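Local coordinates for protein putative acyl-CoA dehydrogenase (Burkholderia xenovorans, PDB 5JSC) that belongs to the acyl-CoA dehydrogenase family and binds flavin-adenine dinucleotide as a four-chain assembly, at residues C[277-282]-C[355-360]; C[301-306]-C[350-355]. One frame throughout, in Å; residues are numbered along the deposited sequence. Where two conformers were deposited one is given.

Contact 1 (C[277-282]-C[355-360]); sequences MAEGVA and QLYGGM. With FAD (flavin-adenine dinucleotide), chain T.
With chi1 at -96°, Tyr357 turns its ring toward helix 250-286, just past Leu356, to meet Glu279, whose own chain, CG beside the backbone N and bent again at chi2 (-75°), curls to bring the carboxylate up to the hydroxyl at a slant. The phenol oxygen OH of Tyr357 lies 3.1 Å from Glu279 OE1, and it gives a weak hydrogen bond to the backbone O of Glu279 at 3.5 Å. Carboxylate and ring planes stand 37° apart, and the Glu279 CB rests 3.9 Å from Tyr357 CE1; a tyrosine suits this place because its ring packs on aliphatic carbon while its hydroxyl reaches polar atoms. One residue earlier, Leu356 CD1 touches Gly280 CA at 3.9 Å, and the bare glycine backbone lets the leucine branch come close to helix 250-286. The other side of 355-360 faces the cofactor. Gln355 O accepts a hydrogen bond from FAD O3B at 2.8 Å, and Gly359 N donates a nearly straight one to FAD O1P, also 2.8 Å. Gly358 has positive phi, and its CA sits 3.7 Å from FAD O3P, the oxygen bridging the phosphates; with no side chain there, the backbone can lie against the diphosphate. Glycines hugging the diphosphate thus form part of the FAD pocket of this acyl-CoA dehydrogenase fold.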
loop_
_atom_site.group_PDB
_atom_site.type_symbol
_atom_site.label_atom_id
_atom_site.label_comp_id
_atom_site.label_asym_id
_atom_site.label_seq_id
_atom_site.Cartn_x
_atom_site.Cartn_y
_atom_site.Cartn_z
ATOM N N MET C 277 7.850 16.309 8.795
ATOM C CA MET C 277 7.224 17.134 7.763
ATOM C C MET C 277 7.961 18.456 7.595
ATOM O O MET C 277 8.232 18.892 6.469
ATOM C CB MET C 277 5.761 17.390 8.131
ATOM C CG MET C 277 4.976 18.233 7.131
ATOM S SD MET C 277 4.331 17.196 5.802
ATOM C CE MET C 277 5.148 17.807 4.366
ATOM N N ALA C 278 8.264 19.129 8.708
ATOM C CA ALA C 278 8.989 20.393 8.611
ATOM C C ALA C 278 10.346 20.195 7.950
ATOM O O ALA C 278 10.746 20.985 7.084
ATOM C CB ALA C 278 9.137 21.017 10.003
ATOM N N GLU C 279 11.069 19.140 8.335
ATOM C CA GLU C 279 12.359 18.865 7.706
ATOM C C GLU C 279 12.197 18.591 6.216
ATOM O O GLU C 279 12.998 19.064 5.395
ATOM C CB GLU C 279 13.024 17.667 8.390
ATOM C CG GLU C 279 13.310 17.860 9.859
ATOM C CD GLU C 279 14.484 18.761 10.127
ATOM O OE1 GLU C 279 15.403 18.810 9.293
ATOM O OE2 GLU C 279 14.498 19.399 11.196
ATOM N N GLY C 280 11.167 17.817 5.855
ATOM C CA GLY C 280 10.986 17.419 4.467
ATOM C C GLY C 280 10.620 18.581 3.562
ATOM O O GLY C 280 11.176 18.725 2.470
ATOM N N VAL C 281 9.678 19.430 3.994
ATOM C CA VAL C 281 9.304 20.548 3.137
ATOM C C VAL C 281 10.461 21.538 3.017
ATOM O O VAL C 281 10.705 22.080 1.932
ATOM C CB VAL C 281 7.992 21.203 3.626
ATOM C CG1 VAL C 281 8.181 22.027 4.906
ATOM C CG2 VAL C 281 7.362 22.047 2.510
ATOM N N ALA C 282 11.208 21.767 4.104
ATOM C CA ALA C 282 12.352 22.669 4.014
ATOM C C ALA C 282 13.407 22.138 3.050
ATOM O O ALA C 282 14.001 22.907 2.289
ATOM C CB ALA C 282 12.956 22.893 5.396
ATOM N N GLN C 355 14.032 9.847 2.919
ATOM C CA GLN C 355 14.295 9.685 1.492
ATOM C C GLN C 355 14.554 11.029 0.820
ATOM O O GLN C 355 15.436 11.143 -0.048
ATOM C CB GLN C 355 13.123 8.960 0.831
ATOM C CG GLN C 355 13.436 8.384 -0.532
ATOM C CD GLN C 355 14.379 7.190 -0.484
ATOM O OE1 GLN C 355 14.720 6.681 0.588
ATOM N NE2 GLN C 355 14.788 6.719 -1.659
ATOM N N LEU C 356 13.809 12.065 1.221
ATOM C CA LEU C 356 14.002 13.386 0.624
ATOM C C LEU C 356 15.394 13.930 0.910
ATOM O O LEU C 356 15.951 14.680 0.092
ATOM C CB LEU C 356 12.938 14.364 1.146
ATOM C CG LEU C 356 11.506 14.165 0.642
ATOM C CD1 LEU C 356 10.496 14.924 1.511
ATOM C CD2 LEU C 356 11.390 14.579 -0.836
ATOM N N TYR C 357 15.980 13.550 2.049
ATOM C CA TYR C 357 17.309 14.017 2.418
ATOM C C TYR C 357 18.442 13.259 1.737
ATOM O O TYR C 357 19.599 13.664 1.888
ATOM C CB TYR C 357 17.498 13.936 3.933
ATOM C CG TYR C 357 17.203 15.244 4.585
ATOM C CD1 TYR C 357 15.915 15.563 4.987
ATOM C CD2 TYR C 357 18.204 16.185 4.759
ATOM C CE1 TYR C 357 15.637 16.782 5.565
ATOM C CE2 TYR C 357 17.936 17.397 5.345
ATOM C CZ TYR C 357 16.648 17.689 5.745
ATOM O OH TYR C 357 16.358 18.908 6.331
ATOM N N GLY C 358 18.154 12.183 1.000
ATOM C CA GLY C 358 19.237 11.443 0.371
ATOM C C GLY C 358 20.188 10.848 1.394
ATOM O O GLY C 358 19.778 10.373 2.461
ATOM N N GLY C 359 21.485 10.884 1.070
ATOM C CA GLY C 359 22.476 10.304 1.964
ATOM C C GLY C 359 22.432 10.902 3.358
ATOM O O GLY C 359 22.609 10.194 4.358
ATOM N N MET C 360 22.170 12.207 3.446
ATOM C CA MET C 360 22.075 12.860 4.744
ATOM C C MET C 360 20.944 12.289 5.588
ATOM O O MET C 360 20.980 12.399 6.819
ATOM C CB MET C 360 21.875 14.357 4.536
ATOM C CG MET C 360 22.050 15.181 5.766
ATOM S SD MET C 360 22.139 16.902 5.277
ATOM C CE MET C 360 23.735 16.932 4.462
HETATM P PA FAD T . 19.811 14.163 -3.567
HETATM O O1A FAD T . 20.458 14.101 -4.908
HETATM O O2A FAD T . 19.702 15.538 -2.947
HETATM O O5B FAD T . 18.386 13.489 -3.676
HETATM C C5B FAD T . 17.485 13.556 -2.552
HETATM C C4B FAD T . 16.294 12.709 -2.916
HETATM O O4B FAD T . 15.626 13.307 -4.044
HETATM C C3B FAD T . 16.620 11.307 -3.413
HETATM O O3B FAD T . 16.914 10.397 -2.354
HETATM C C2B FAD T . 15.347 10.945 -4.180
HETATM O O2B FAD T . 14.354 10.433 -3.292
HETATM C C1B FAD T . 14.914 12.306 -4.749
HETATM N N9A FAD T . 15.160 12.491 -6.177
HETATM C C8A FAD T . 16.371 12.460 -6.816
HETATM N N7A FAD T . 16.312 12.766 -8.089
HETATM C C5A FAD T . 14.963 13.013 -8.305
HETATM C C6A FAD T . 14.245 13.407 -9.448
HETATM N N6A FAD T . 14.808 13.617 -10.646
HETATM N N1A FAD T . 12.911 13.583 -9.322
HETATM C C2A FAD T . 12.344 13.369 -8.129
HETATM N N3A FAD T . 12.920 12.995 -6.984
HETATM C C4A FAD T . 14.241 12.839 -7.137
HETATM N N1 FAD T . 28.474 8.033 -3.414
HETATM C C2 FAD T . 29.651 7.798 -4.060
HETATM O O2 FAD T . 30.030 8.492 -5.012
HETATM N N3 FAD T . 30.446 6.754 -3.661
HETATM C C4 FAD T . 30.167 5.865 -2.640
HETATM O O4 FAD T . 30.992 5.020 -2.316
HETATM C C4X FAD T . 28.912 6.096 -1.981
HETATM N N5 FAD T . 28.602 5.339 -0.961
HETATM C C5X FAD T . 27.486 5.678 -0.214
HETATM C C6 FAD T . 27.234 4.982 0.969
HETATM C C7 FAD T . 26.197 5.354 1.817
HETATM C C7M FAD T . 25.979 4.604 3.108
HETATM C C8 FAD T . 25.378 6.437 1.467
HETATM C C8M FAD T . 24.249 6.878 2.366
HETATM C C9 FAD T . 25.616 7.121 0.282
HETATM C C9A FAD T . 26.663 6.757 -0.560
HETATM N N10 FAD T . 26.992 7.503 -1.711
HETATM C C10 FAD T . 28.130 7.216 -2.427
HETATM C "C1'" FAD T . 26.173 8.668 -2.075
HETATM C "C2'" FAD T . 24.836 8.307 -2.714
HETATM O "O2'" FAD T . 25.030 7.792 -4.033
HETATM C "C3'" FAD T . 23.944 9.548 -2.769
HETATM O "O3'" FAD T . 23.578 9.846 -1.425
HETATM C "C4'" FAD T . 22.674 9.390 -3.606
HETATM O "O4'" FAD T . 23.023 9.328 -4.991
HETATM C "C5'" FAD T . 21.680 10.508 -3.368
HETATM O "O5'" FAD T . 22.351 11.765 -3.605
HETATM P P FAD T . 22.133 12.890 -2.468
HETATM O O1P FAD T . 22.468 12.383 -1.115
HETATM O O2P FAD T . 22.931 14.098 -2.871
HETATM O O3P FAD T . 20.577 13.216 -2.542
#

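Contact 2 (C[301-306]-C[350-355]). With FAD (flavin-adenine dinucleotide), chain T.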
loop_
_atom_site.group_PDB
_atom_site.type_symbol
_atom_site.label_atom_id
_atom_site.label_comp_id
_atom_site.label_asym_id
_atom_site.label_seq_id
_atom_site.Cartn_x
_atom_site.Cartn_y
_atom_site.Cartn_z
ATOM N N GLN C 301 6.269 16.685 -4.800
ATOM C CA GLN C 301 5.015 17.324 -4.408
ATOM C C GLN C 301 3.994 16.301 -3.929
ATOM O O GLN C 301 3.302 16.528 -2.927
ATOM C CB GLN C 301 4.475 18.139 -5.575
ATOM C CG GLN C 301 5.397 19.294 -5.910
ATOM C CD GLN C 301 4.978 20.050 -7.130
ATOM O OE1 GLN C 301 3.979 19.732 -7.757
ATOM N NE2 GLN C 301 5.744 21.073 -7.477
ATOM N N ALA C 302 3.885 15.167 -4.628
ATOM C CA ALA C 302 2.934 14.136 -4.228
ATOM C C ALA C 302 3.350 13.481 -2.920
ATOM O O ALA C 302 2.496 13.116 -2.098
ATOM C CB ALA C 302 2.802 13.097 -5.342
ATOM N N LYS C 303 4.656 13.312 -2.716
ATOM C CA LYS C 303 5.136 12.730 -1.466
ATOM C C LYS C 303 4.879 13.665 -0.292
ATOM O O LYS C 303 4.416 13.221 0.768
ATOM C CB LYS C 303 6.625 12.398 -1.564
ATOM C CG LYS C 303 7.187 11.783 -0.302
ATOM C CD LYS C 303 7.972 10.516 -0.621
ATOM C CE LYS C 303 9.429 10.815 -0.872
ATOM N NZ LYS C 303 10.082 9.733 -1.663
ATOM N N LEU C 304 5.166 14.958 -0.459
ATOM C CA LEU C 304 4.855 15.930 0.585
ATOM C C LEU C 304 3.360 15.955 0.859
ATOM O O LEU C 304 2.934 16.045 2.017
ATOM C CB LEU C 304 5.337 17.324 0.168
ATOM C CG LEU C 304 6.848 17.538 0.089
ATOM C CD1 LEU C 304 7.183 18.883 -0.559
ATOM C CD2 LEU C 304 7.492 17.418 1.469
ATOM N N ALA C 305 2.545 15.882 -0.202
ATOM C CA ALA C 305 1.093 15.894 -0.034
ATOM C C ALA C 305 0.631 14.725 0.820
ATOM O O ALA C 305 -0.206 14.895 1.716
ATOM C CB ALA C 305 0.398 15.859 -1.394
ATOM N N GLN C 306 1.178 13.531 0.562
ATOM C CA GLN C 306 0.772 12.357 1.326
ATOM C C GLN C 306 1.252 12.449 2.764
ATOM O O GLN C 306 0.540 12.027 3.687
ATOM C CB GLN C 306 1.296 11.079 0.664
ATOM C CG GLN C 306 0.977 9.820 1.488
ATOM C CD GLN C 306 -0.518 9.531 1.617
ATOM O OE1 GLN C 306 -1.098 9.600 2.716
ATOM N NE2 GLN C 306 -1.143 9.175 0.504
ATOM N N ILE C 350 8.019 9.841 8.364
ATOM C CA ILE C 350 9.432 9.920 8.698
ATOM C C ILE C 350 10.269 9.240 7.625
ATOM O O ILE C 350 11.300 9.768 7.194
ATOM C CB ILE C 350 9.659 9.313 10.095
ATOM C CG1 ILE C 350 9.064 10.254 11.152
ATOM C CG2 ILE C 350 11.130 9.063 10.348
ATOM C CD1 ILE C 350 8.882 9.590 12.512
ATOM N N ASP C 351 9.819 8.077 7.153
ATOM C CA ASP C 351 10.552 7.366 6.110
ATOM C C ASP C 351 10.658 8.200 4.846
ATOM O O ASP C 351 11.714 8.217 4.188
ATOM C CB ASP C 351 9.864 6.037 5.816
ATOM C CG ASP C 351 10.630 5.194 4.850
ATOM O OD1 ASP C 351 11.600 4.544 5.290
ATOM O OD2 ASP C 351 10.250 5.180 3.654
ATOM N N ALA C 352 9.576 8.898 4.490
ATOM C CA ALA C 352 9.594 9.764 3.317
ATOM C C ALA C 352 10.548 10.937 3.514
ATOM O O ALA C 352 11.255 11.326 2.579
ATOM C CB ALA C 352 8.181 10.267 3.016
ATOM N N ALA C 353 10.585 11.511 4.724
ATOM C CA ALA C 353 11.509 12.612 4.987
ATOM C C ALA C 353 12.968 12.161 4.895
ATOM O O ALA C 353 13.822 12.901 4.384
ATOM C CB ALA C 353 11.214 13.239 6.358
ATOM N N VAL C 354 13.280 10.965 5.406
ATOM C CA VAL C 354 14.617 10.400 5.215
ATOM C C VAL C 354 14.962 10.352 3.731
ATOM O O VAL C 354 16.046 10.774 3.307
ATOM C CB VAL C 354 14.705 8.999 5.849
ATOM C CG1 VAL C 354 15.994 8.304 5.411
ATOM C CG2 VAL C 354 14.647 9.104 7.361
ATOM N N GLN C 355 14.032 9.847 2.919
ATOM C CA GLN C 355 14.295 9.685 1.492
ATOM C C GLN C 355 14.554 11.029 0.820
ATOM O O GLN C 355 15.436 11.143 -0.048
ATOM C CB GLN C 355 13.123 8.960 0.831
ATOM C CG GLN C 355 13.436 8.384 -0.532
ATOM C CD GLN C 355 14.379 7.190 -0.484
ATOM O OE1 GLN C 355 14.720 6.681 0.588
ATOM N NE2 GLN C 355 14.788 6.719 -1.659
HETATM P PA FAD T . 19.811 14.163 -3.567
HETATM O O1A FAD T . 20.458 14.101 -4.908
HETATM O O2A FAD T . 19.702 15.538 -2.947
HETATM O O5B FAD T . 18.386 13.489 -3.676
HETATM C C5B FAD T . 17.485 13.556 -2.552
HETATM C C4B FAD T . 16.294 12.709 -2.916
HETATM O O4B FAD T . 15.626 13.307 -4.044
HETATM C C3B FAD T . 16.620 11.307 -3.413
HETATM O O3B FAD T . 16.914 10.397 -2.354
HETATM C C2B FAD T . 15.347 10.945 -4.180
HETATM O O2B FAD T . 14.354 10.433 -3.292
HETATM C C1B FAD T . 14.914 12.306 -4.749
HETATM N N9A FAD T . 15.160 12.491 -6.177
HETATM C C8A FAD T . 16.371 12.460 -6.816
HETATM N N7A FAD T . 16.312 12.766 -8.089
HETATM C C5A FAD T . 14.963 13.013 -8.305
HETATM C C6A FAD T . 14.245 13.407 -9.448
HETATM N N6A FAD T . 14.808 13.617 -10.646
HETATM N N1A FAD T . 12.911 13.583 -9.322
HETATM C C2A FAD T . 12.344 13.369 -8.129
HETATM N N3A FAD T . 12.920 12.995 -6.984
HETATM C C4A FAD T . 14.241 12.839 -7.137
HETATM N N1 FAD T . 28.474 8.033 -3.414
HETATM C C2 FAD T . 29.651 7.798 -4.060
HETATM O O2 FAD T . 30.030 8.492 -5.012
HETATM N N3 FAD T . 30.446 6.754 -3.661
HETATM C C4 FAD T . 30.167 5.865 -2.640
HETATM O O4 FAD T . 30.992 5.020 -2.316
HETATM C C4X FAD T . 28.912 6.096 -1.981
HETATM N N5 FAD T . 28.602 5.339 -0.961
HETATM C C5X FAD T . 27.486 5.678 -0.214
HETATM C C6 FAD T . 27.234 4.982 0.969
HETATM C C7 FAD T . 26.197 5.354 1.817
HETATM C C7M FAD T . 25.979 4.604 3.108
HETATM C C8 FAD T . 25.378 6.437 1.467
HETATM C C8M FAD T . 24.249 6.878 2.366
HETATM C C9 FAD T . 25.616 7.121 0.282
HETATM C C9A FAD T . 26.663 6.757 -0.560
HETATM N N10 FAD T . 26.992 7.503 -1.711
HETATM C C10 FAD T . 28.130 7.216 -2.427
HETATM C "C1'" FAD T . 26.173 8.668 -2.075
HETATM C "C2'" FAD T . 24.836 8.307 -2.714
HETATM O "O2'" FAD T . 25.030 7.792 -4.033
HETATM C "C3'" FAD T . 23.944 9.548 -2.769
HETATM O "O3'" FAD T . 23.578 9.846 -1.425
HETATM C "C4'" FAD T . 22.674 9.390 -3.606
HETATM O "O4'" FAD T . 23.023 9.328 -4.991
HETATM C "C5'" FAD T . 21.680 10.508 -3.368
HETATM O "O5'" FAD T . 22.351 11.765 -3.605
HETATM P P FAD T . 22.133 12.890 -2.468
HETATM O O1P FAD T . 22.468 12.383 -1.115
HETATM O O2P FAD T . 22.931 14.098 -2.871
HETATM O O3P FAD T . 20.577 13.216 -2.542
#
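This is a small helix-to-helix packing contact in the helical C-terminal domain, where Lys303 of helix 298-325 reaches Ala352 and Gln355 of helix 332-356. The helices come within 7.2 Å of each other at Lys303 CA and Ala352 CA. The lysine side chain is modelled in two conformers; in the one described, CG starts anti to the backbone N (chi1 -180°), and bends at chi2 and chi3 lay the chain over the alanine methyl, with Lys303 CD 3.7 Å from Ala352 CB. Alanine suits the spot because its short side chain lets the long lysine lie close to the helix. In this same conformer Lys303 NZ comes within 3.8 Å of Gln355 CG, the two side chains crossing at about a right angle; this is contact with a methylene, and no hydrogen bond joins the segments. The amide of Gln355 instead turns to another subunit: OE1 accepts from Arg376 of that neighbouring subunit, and NE2 donates to Glu386 and to the backbone O of Arg379 there, while its CG also lies 3.6 Å from FAD O2B. Lysine methylenes lying over an alanine thus join two helices of the C-terminal bundle beside the adenosine ribose of FAD, at a subunit interface.

Contacts 1 and 2 lie about 8 Å apart, centre to centre, on the same side of the chain's centre, and all four segments belong to the C-terminal helical domain. Along the chain the order is 277-282, 301-306, 350-355 and 355-360, so contact 2 is nested inside the loop that contact 1 closes. Both use helix 332-356 and share Gln355; helix 250-286 meets its end in one, helix 298-325 its flank in the other. Leu304 joins them, its CD2 lying 3.9 Å from Leu356 CD1. Three helices are thereby packed together beside FAD, where the second subunit supplies further FAD partners and a third packs nearby.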